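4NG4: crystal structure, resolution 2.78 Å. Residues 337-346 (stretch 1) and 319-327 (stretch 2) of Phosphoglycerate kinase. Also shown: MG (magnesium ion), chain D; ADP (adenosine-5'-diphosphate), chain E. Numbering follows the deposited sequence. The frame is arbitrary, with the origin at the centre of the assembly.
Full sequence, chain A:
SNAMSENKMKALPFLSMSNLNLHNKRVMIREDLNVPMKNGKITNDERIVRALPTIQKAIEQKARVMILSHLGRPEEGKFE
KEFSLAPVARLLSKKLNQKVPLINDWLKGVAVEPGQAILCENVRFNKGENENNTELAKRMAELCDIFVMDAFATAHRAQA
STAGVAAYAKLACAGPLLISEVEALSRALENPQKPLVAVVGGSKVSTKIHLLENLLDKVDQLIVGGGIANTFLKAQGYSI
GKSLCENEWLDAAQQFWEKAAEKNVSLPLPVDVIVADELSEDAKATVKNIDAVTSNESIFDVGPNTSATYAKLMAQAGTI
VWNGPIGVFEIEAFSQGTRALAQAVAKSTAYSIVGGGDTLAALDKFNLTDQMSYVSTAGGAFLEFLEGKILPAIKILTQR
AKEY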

ATOM      1  N   GLY A 337      17.261 -11.065  11.516  1.00 30.39           N
ATOM      2  CA  GLY A 337      17.139 -11.149  10.052  1.00 28.93           C
ATOM      3  C   GLY A 337      16.485  -9.947   9.378  1.00 28.42           C
ATOM      4  O   GLY A 337      16.977  -9.443   8.355  1.00 28.49           O
ATOM      5  N   THR A 338      15.388  -9.478   9.964  1.00 28.22           N
ATOM      6  CA  THR A 338      14.576  -8.429   9.362  1.00 27.64           C
ATOM      7  C   THR A 338      15.220  -7.068   9.578  1.00 29.25           C
ATOM      8  O   THR A 338      15.176  -6.230   8.698  1.00 29.56           O
ATOM      9  CB  THR A 338      13.145  -8.467   9.893  1.00 27.16           C
ATOM     10  OG1 THR A 338      12.615  -9.773   9.658  1.00 26.68           O
ATOM     11  CG2 THR A 338      12.261  -7.425   9.208  1.00 26.65           C
ATOM     12  N   ARG A 339      15.830  -6.846  10.735  1.00 30.93           N
ATOM     13  CA  ARG A 339      16.630  -5.631  10.946  1.00 33.03           C
ATOM     14  C   ARG A 339      17.794  -5.568   9.953  1.00 32.98           C
ATOM     15  O   ARG A 339      17.931  -4.607   9.208  1.00 33.28           O
ATOM     16  CB  ARG A 339      17.183  -5.581  12.370  1.00 35.15           C
ATOM     17  CG  ARG A 339      17.700  -4.200  12.788  1.00 38.43           C
ATOM     18  CD  ARG A 339      18.657  -4.300  13.966  1.00 41.86           C
ATOM     19  NE  ARG A 339      18.246  -5.389  14.864  1.00 42.38           N
ATOM     20  CZ  ARG A 339      17.387  -5.268  15.873  1.00 42.72           C
ATOM     21  NH1 ARG A 339      16.833  -4.086  16.169  1.00 44.21           N
ATOM     22  NH2 ARG A 339      17.087  -6.340  16.596  1.00 42.18           N
ATOM     23  N   ALA A 340      18.610  -6.617   9.938  1.00 32.67           N
ATOM     24  CA  ALA A 340      19.736  -6.723   9.021  1.00 32.67           C
ATOM     25  C   ALA A 340      19.318  -6.281   7.642  1.00 31.47           C
ATOM     26  O   ALA A 340      19.979  -5.472   7.020  1.00 32.54           O
ATOM     27  CB  ALA A 340      20.244  -8.146   8.972  1.00 31.55           C
ATOM     28  N   LEU A 341      18.201  -6.829   7.179  1.00 29.83           N
ATOM     29  CA  LEU A 341      17.676  -6.518   5.862  1.00 28.63           C
ATOM     30  C   LEU A 341      17.312  -5.045   5.793  1.00 29.53           C
ATOM     31  O   LEU A 341      17.714  -4.342   4.869  1.00 30.30           O
ATOM     32  CB  LEU A 341      16.456  -7.389   5.551  1.00 26.55           C
ATOM     33  CG  LEU A 341      15.752  -7.119   4.211  1.00 25.68           C
ATOM     34  CD1 LEU A 341      16.583  -7.636   3.038  1.00 25.16           C
ATOM     35  CD2 LEU A 341      14.359  -7.746   4.207  1.00 23.81           C
ATOM     36  N   ALA A 342      16.553  -4.579   6.774  1.00 29.78           N
ATOM     37  CA  ALA A 342      16.088  -3.195   6.782  1.00 30.71           C
ATOM     38  C   ALA A 342      17.277  -2.245   6.687  1.00 32.79           C
ATOM     39  O   ALA A 342      17.278  -1.324   5.875  1.00 33.26           O
ATOM     40  CB  ALA A 342      15.283  -2.920   8.032  1.00 31.28           C
ATOM     41  N   GLN A 343      18.302  -2.505   7.494  1.00 34.23           N
ATOM     42  CA  GLN A 343      19.516  -1.697   7.511  1.00 36.54           C
ATOM     43  C   GLN A 343      20.223  -1.722   6.159  1.00 36.60           C
ATOM     44  O   GLN A 343      20.723  -0.683   5.708  1.00 38.46           O
ATOM     45  CB  GLN A 343      20.453  -2.166   8.625  1.00 37.82           C
ATOM     46  CG  GLN A 343      19.883  -1.915  10.021  1.00 39.17           C
ATOM     47  CD  GLN A 343      20.776  -2.422  11.150  1.00 41.17           C
ATOM     48  OE1 GLN A 343      21.486  -3.415  10.993  1.00 41.60           O
ATOM     49  NE2 GLN A 343      20.729  -1.746  12.302  1.00 42.72           N
ATOM     50  N   ALA A 344      20.238  -2.883   5.497  1.00 34.69           N
ATOM     51  CA  ALA A 344      20.875  -3.011   4.182  1.00 34.53           C
ATOM     52  C   ALA A 344      20.199  -2.116   3.131  1.00 34.44           C
ATOM     53  O   ALA A 344      20.879  -1.444   2.356  1.00 35.66           O
ATOM     54  CB  ALA A 344      20.897  -4.464   3.732  1.00 32.53           C
ATOM     55  N   VAL A 345      18.868  -2.086   3.131  1.00 33.22           N
ATOM     56  CA  VAL A 345      18.115  -1.223   2.214  1.00 33.49           C
ATOM     57  C   VAL A 345      18.381   0.254   2.539  1.00 35.89           C
ATOM     58  O   VAL A 345      18.520   1.083   1.635  1.00 36.91           O
ATOM     59  CB  VAL A 345      16.594  -1.495   2.286  1.00 32.03           C
ATOM     60  CG1 VAL A 345      15.824  -0.641   1.276  1.00 31.97           C
ATOM     61  CG2 VAL A 345      16.306  -2.976   2.040  1.00 30.34           C
ATOM     62  N   ALA A 346      18.461   0.575   3.828  1.00 36.98           N
ATOM     63  CA  ALA A 346      18.769   1.940   4.256  1.00 39.68           C
ATOM     64  C   ALA A 346      20.149   2.395   3.740  1.00 41.72           C
ATOM     65  O   ALA A 346      20.225   3.305   2.897  1.00 43.08           O
ATOM     66  CB  ALA A 346      18.692   2.056   5.780  1.00 40.48           C
TER
HETATM   67 MG    MG D 401      13.357 -11.174  11.422  1.00 18.85          MG
HETATM   68  PB  ADP E 402       3.083  -7.137   5.415  1.00 64.95           P
HETATM   69  O1B ADP E 402       4.253  -6.349   5.951  1.00 64.55           O
HETATM   70  O2B ADP E 402       1.796  -6.892   6.177  1.00 64.53           O
HETATM   71  O3B ADP E 402       2.942  -7.093   3.912  1.00 64.85           O
HETATM   72  PA  ADP E 402       2.556  -9.955   5.538  1.00 66.55           P
HETATM   73  O1A ADP E 402       1.117  -9.547   5.743  1.00 67.34           O
HETATM   74  O2A ADP E 402       2.912 -10.636   4.243  1.00 67.07           O
HETATM   75  O3A ADP E 402       3.524  -8.668   5.711  1.00 65.49           O
HETATM   76  O5' ADP E 402       2.925 -10.931   6.779  1.00 66.67           O
HETATM   77  C5' ADP E 402       3.885 -10.578   7.784  1.00 66.13           C
HETATM   78  C4' ADP E 402       3.526 -11.215   9.119  1.00 66.00           C
HETATM   79  O4' ADP E 402       3.774 -12.625   9.055  1.00 66.11           O
HETATM   80  C3' ADP E 402       4.353 -10.640  10.271  1.00 65.94           C
HETATM   81  O3' ADP E 402       3.504 -10.053  11.268  1.00 65.17           O
HETATM   82  C2' ADP E 402       5.173 -11.810  10.803  1.00 65.91           C
HETATM   83  O2' ADP E 402       5.170 -11.894  12.231  1.00 65.35           O
HETATM   84  C1' ADP E 402       4.556 -13.061  10.177  1.00 66.02           C
HETATM   85  N9  ADP E 402       5.608 -14.058   9.793  1.00 65.91           N
HETATM   86  C8  ADP E 402       6.622 -13.871   8.914  1.00 65.24           C
HETATM   87  N7  ADP E 402       7.388 -14.991   8.830  1.00 65.17           N
HETATM   88  C5  ADP E 402       6.870 -15.921   9.657  1.00 64.82           C
HETATM   89  C6  ADP E 402       7.185 -17.319  10.045  1.00 64.00           C
HETATM   90  N6  ADP E 402       8.245 -17.982   9.520  1.00 63.31           N
HETATM   91  N1  ADP E 402       6.364 -17.916  10.947  1.00 64.63           N
HETATM   92  C2  ADP E 402       5.295 -17.297  11.502  1.00 64.66           C
HETATM   93  N3  ADP E 402       4.958 -16.030  11.195  1.00 65.14           N
HETATM   94  C4  ADP E 402       5.691 -15.302  10.297  1.00 65.54           C
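Stretch 2, residues 319-327: TIVWNGPIG

Stretch 2 of phosphoglycerate kinase packs as a strand and following loop against one side of the helix that holds residues 337-346. Residues 319-323 are extended, with phi between -127° and -144° and psi between 100° and 148°; residues 324-327 leave the strand as a loop. Strand and helix run roughly antiparallel, their N-to-C directions 148° apart (signed crossing angle -148°), and their axes approach to 10.7 Å. The start of the strand therefore faces the later helical residues and the loop faces the earlier ones: Ile320 CA lies 7.6 Å from Val345 CA, whereas Ile326 CA closes to 5.5 Å from Thr338 CA. Between them the two stretches bury 444 Å², both sides summed.

Apolar side chains meet between the backbones. Along the strand, Ile320 and Trp322 point toward the helix and Val321 between them points away, in the alternation usual for a strand. Ile320 (chi1 m, chi2 t) brings CD1 to 4.1 Å from Val345 CG1. Trp322 (chi1 t) gives up the largest area, 82 Å², and its indole spans four helical residues. Leu341 (chi1 t, chi2 p) covers one face of the ring: its CD2 lies 3.8 Å from Trp322 CE2 and 4.1 Å from the centroid of the five-membered ring, 26° off the normal, a CH-pi contact. Thr338 CG2 meets the ring edge, 4.3 Å from Trp322 CZ2, while Ala342 CB comes to 3.9 Å from Trp322 CH2 and Val345 CG2 to 4.3 Å from Trp322 CE3. In the loop, Pro325 CB rests 3.8 Å from Thr338 CG2. Ile326 starts out sideways but its end turns in, so that CD1 reaches 3.4 Å from the backbone C of Gly337, and CG2 lies 4.1 Å from Leu341 CD2. An ideal CB on Gly337 would sit only 3.0 Å from Ile326 CD1.

Polar contacts across the stretches centre on Thr338 (chi1 m). Thr338 OG1 accepts two weak hydrogen bonds, from Ile326 N at 3.3 Å and Gly327 N at 3.0 Å, with N-H...O angles of 129° and 127°. Thr338 OG1 also binds the magnesium ion, at 2.4 Å from MG. An ideal CB on Gly327 would clash with this ion.

Within stretch 2, Trp322 NE1 donates to Gly324 O at 2.8 Å, tying the indole to the loop. Gly324 adopts phi 118°, psi 128°, where a CB would jam against the preceding carbonyl. Asn323 ND2 makes a weak hydrogen bond to ADP O3B at 2.6 Å, and Pro325 CD lies 3.6 Å from ADP O3A.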

ATOM      1  N   THR A 319      17.565  -0.484  -7.692  1.00 34.91           N
ATOM      2  CA  THR A 319      16.202  -0.244  -7.217  1.00 33.81           C
ATOM      3  C   THR A 319      15.794  -1.395  -6.302  1.00 31.84           C
ATOM      4  O   THR A 319      16.243  -2.529  -6.513  1.00 31.23           O
ATOM      5  CB  THR A 319      15.191  -0.182  -8.382  1.00 33.91           C
ATOM      6  OG1 THR A 319      15.632   0.768  -9.356  1.00 35.49           O
ATOM      7  CG2 THR A 319      13.805   0.197  -7.874  1.00 32.18           C
ATOM      8  N   ILE A 320      14.950  -1.111  -5.303  1.00 30.87           N
ATOM      9  CA  ILE A 320      14.464  -2.137  -4.371  1.00 28.84           C
ATOM     10  C   ILE A 320      12.964  -1.989  -4.058  1.00 28.20           C
ATOM     11  O   ILE A 320      12.471  -0.886  -3.835  1.00 28.72           O
ATOM     12  CB  ILE A 320      15.257  -2.115  -3.057  1.00 28.81           C
ATOM     13  CG1 ILE A 320      16.756  -2.358  -3.317  1.00 29.64           C
ATOM     14  CG2 ILE A 320      14.705  -3.152  -2.107  1.00 26.70           C
ATOM     15  CD1 ILE A 320      17.637  -2.267  -2.078  1.00 29.97           C
ATOM     16  N   VAL A 321      12.241  -3.108  -4.051  1.00 26.99           N
ATOM     17  CA  VAL A 321      10.813  -3.108  -3.705  1.00 26.62           C
ATOM     18  C   VAL A 321      10.615  -4.148  -2.608  1.00 25.26           C
ATOM     19  O   VAL A 321      10.876  -5.306  -2.830  1.00 24.79           O
ATOM     20  CB  VAL A 321       9.918  -3.437  -4.937  1.00 26.56           C
ATOM     21  CG1 VAL A 321       8.459  -3.377  -4.578  1.00 25.90           C
ATOM     22  CG2 VAL A 321      10.183  -2.471  -6.067  1.00 28.38           C
ATOM     23  N   TRP A 322      10.170  -3.745  -1.425  1.00 25.35           N
ATOM     24  CA  TRP A 322      10.134  -4.667  -0.288  1.00 24.38           C
ATOM     25  C   TRP A 322       8.799  -4.638   0.468  1.00 24.48           C
ATOM     26  O   TRP A 322       8.393  -3.606   0.987  1.00 25.33           O
ATOM     27  CB  TRP A 322      11.294  -4.364   0.648  1.00 24.88           C
ATOM     28  CG  TRP A 322      11.208  -5.015   1.981  1.00 24.33           C
ATOM     29  CD1 TRP A 322      10.698  -6.252   2.272  1.00 23.41           C
ATOM     30  CD2 TRP A 322      11.657  -4.472   3.220  1.00 24.67           C
ATOM     31  NE1 TRP A 322      10.789  -6.496   3.621  1.00 22.86           N
ATOM     32  CE2 TRP A 322      11.381  -5.419   4.220  1.00 24.04           C
ATOM     33  CE3 TRP A 322      12.253  -3.271   3.583  1.00 26.58           C
ATOM     34  CZ2 TRP A 322      11.686  -5.197   5.559  1.00 25.67           C
ATOM     35  CZ3 TRP A 322      12.548  -3.052   4.918  1.00 27.67           C
ATOM     36  CH2 TRP A 322      12.259  -4.007   5.887  1.00 26.85           C
ATOM     37  N   ASN A 323       8.145  -5.801   0.513  1.00 23.56           N
ATOM     38  CA  ASN A 323       6.859  -5.996   1.139  1.00 23.50           C
ATOM     39  C   ASN A 323       6.866  -7.255   1.970  1.00 22.78           C
ATOM     40  O   ASN A 323       6.727  -8.352   1.436  1.00 22.31           O
ATOM     41  CB  ASN A 323       5.782  -6.133   0.073  1.00 23.61           C
ATOM     42  CG  ASN A 323       4.460  -6.629   0.639  1.00 23.87           C
ATOM     43  OD1 ASN A 323       3.809  -7.497   0.052  1.00 24.15           O
ATOM     44  ND2 ASN A 323       4.070  -6.099   1.794  1.00 22.98           N
ATOM     45  N   GLY A 324       7.031  -7.104   3.275  1.00 23.38           N
ATOM     46  CA  GLY A 324       6.909  -8.224   4.202  1.00 22.96           C
ATOM     47  C   GLY A 324       8.180  -8.533   4.974  1.00 23.21           C
ATOM     48  O   GLY A 324       9.256  -8.709   4.381  1.00 23.07           O
ATOM     49  N   PRO A 325       8.071  -8.621   6.308  1.00 23.91           N
ATOM     50  CA  PRO A 325       9.234  -8.986   7.125  1.00 24.20           C
ATOM     51  C   PRO A 325       9.614 -10.455   6.919  1.00 23.22           C
ATOM     52  O   PRO A 325       8.734 -11.298   6.672  1.00 22.66           O
ATOM     53  CB  PRO A 325       8.750  -8.752   8.543  1.00 25.15           C
ATOM     54  CG  PRO A 325       7.273  -9.037   8.476  1.00 25.16           C
ATOM     55  CD  PRO A 325       6.819  -8.661   7.084  1.00 24.40           C
ATOM     56  N   ILE A 326      10.913 -10.742   7.016  1.00 23.24           N
ATOM     57  CA  ILE A 326      11.468 -12.058   6.656  1.00 22.24           C
ATOM     58  C   ILE A 326      11.751 -12.944   7.877  1.00 22.67           C
ATOM     59  O   ILE A 326      12.298 -14.047   7.742  1.00 22.09           O
ATOM     60  CB  ILE A 326      12.727 -11.922   5.778  1.00 22.26           C
ATOM     61  CG1 ILE A 326      13.809 -11.102   6.482  1.00 23.82           C
ATOM     62  CG2 ILE A 326      12.372 -11.282   4.430  1.00 21.22           C
ATOM     63  CD1 ILE A 326      14.891 -11.926   7.080  1.00 25.08           C
ATOM     64  N   GLY A 327      11.369 -12.456   9.060  1.00 23.30           N
ATOM     65  CA  GLY A 327      11.260 -13.299  10.245  1.00 23.68           C
ATOM     66  C   GLY A 327      10.235 -12.763  11.225  1.00 24.60           C
ATOM     67  O   GLY A 327       9.620 -11.714  11.003  1.00 25.18           O
TER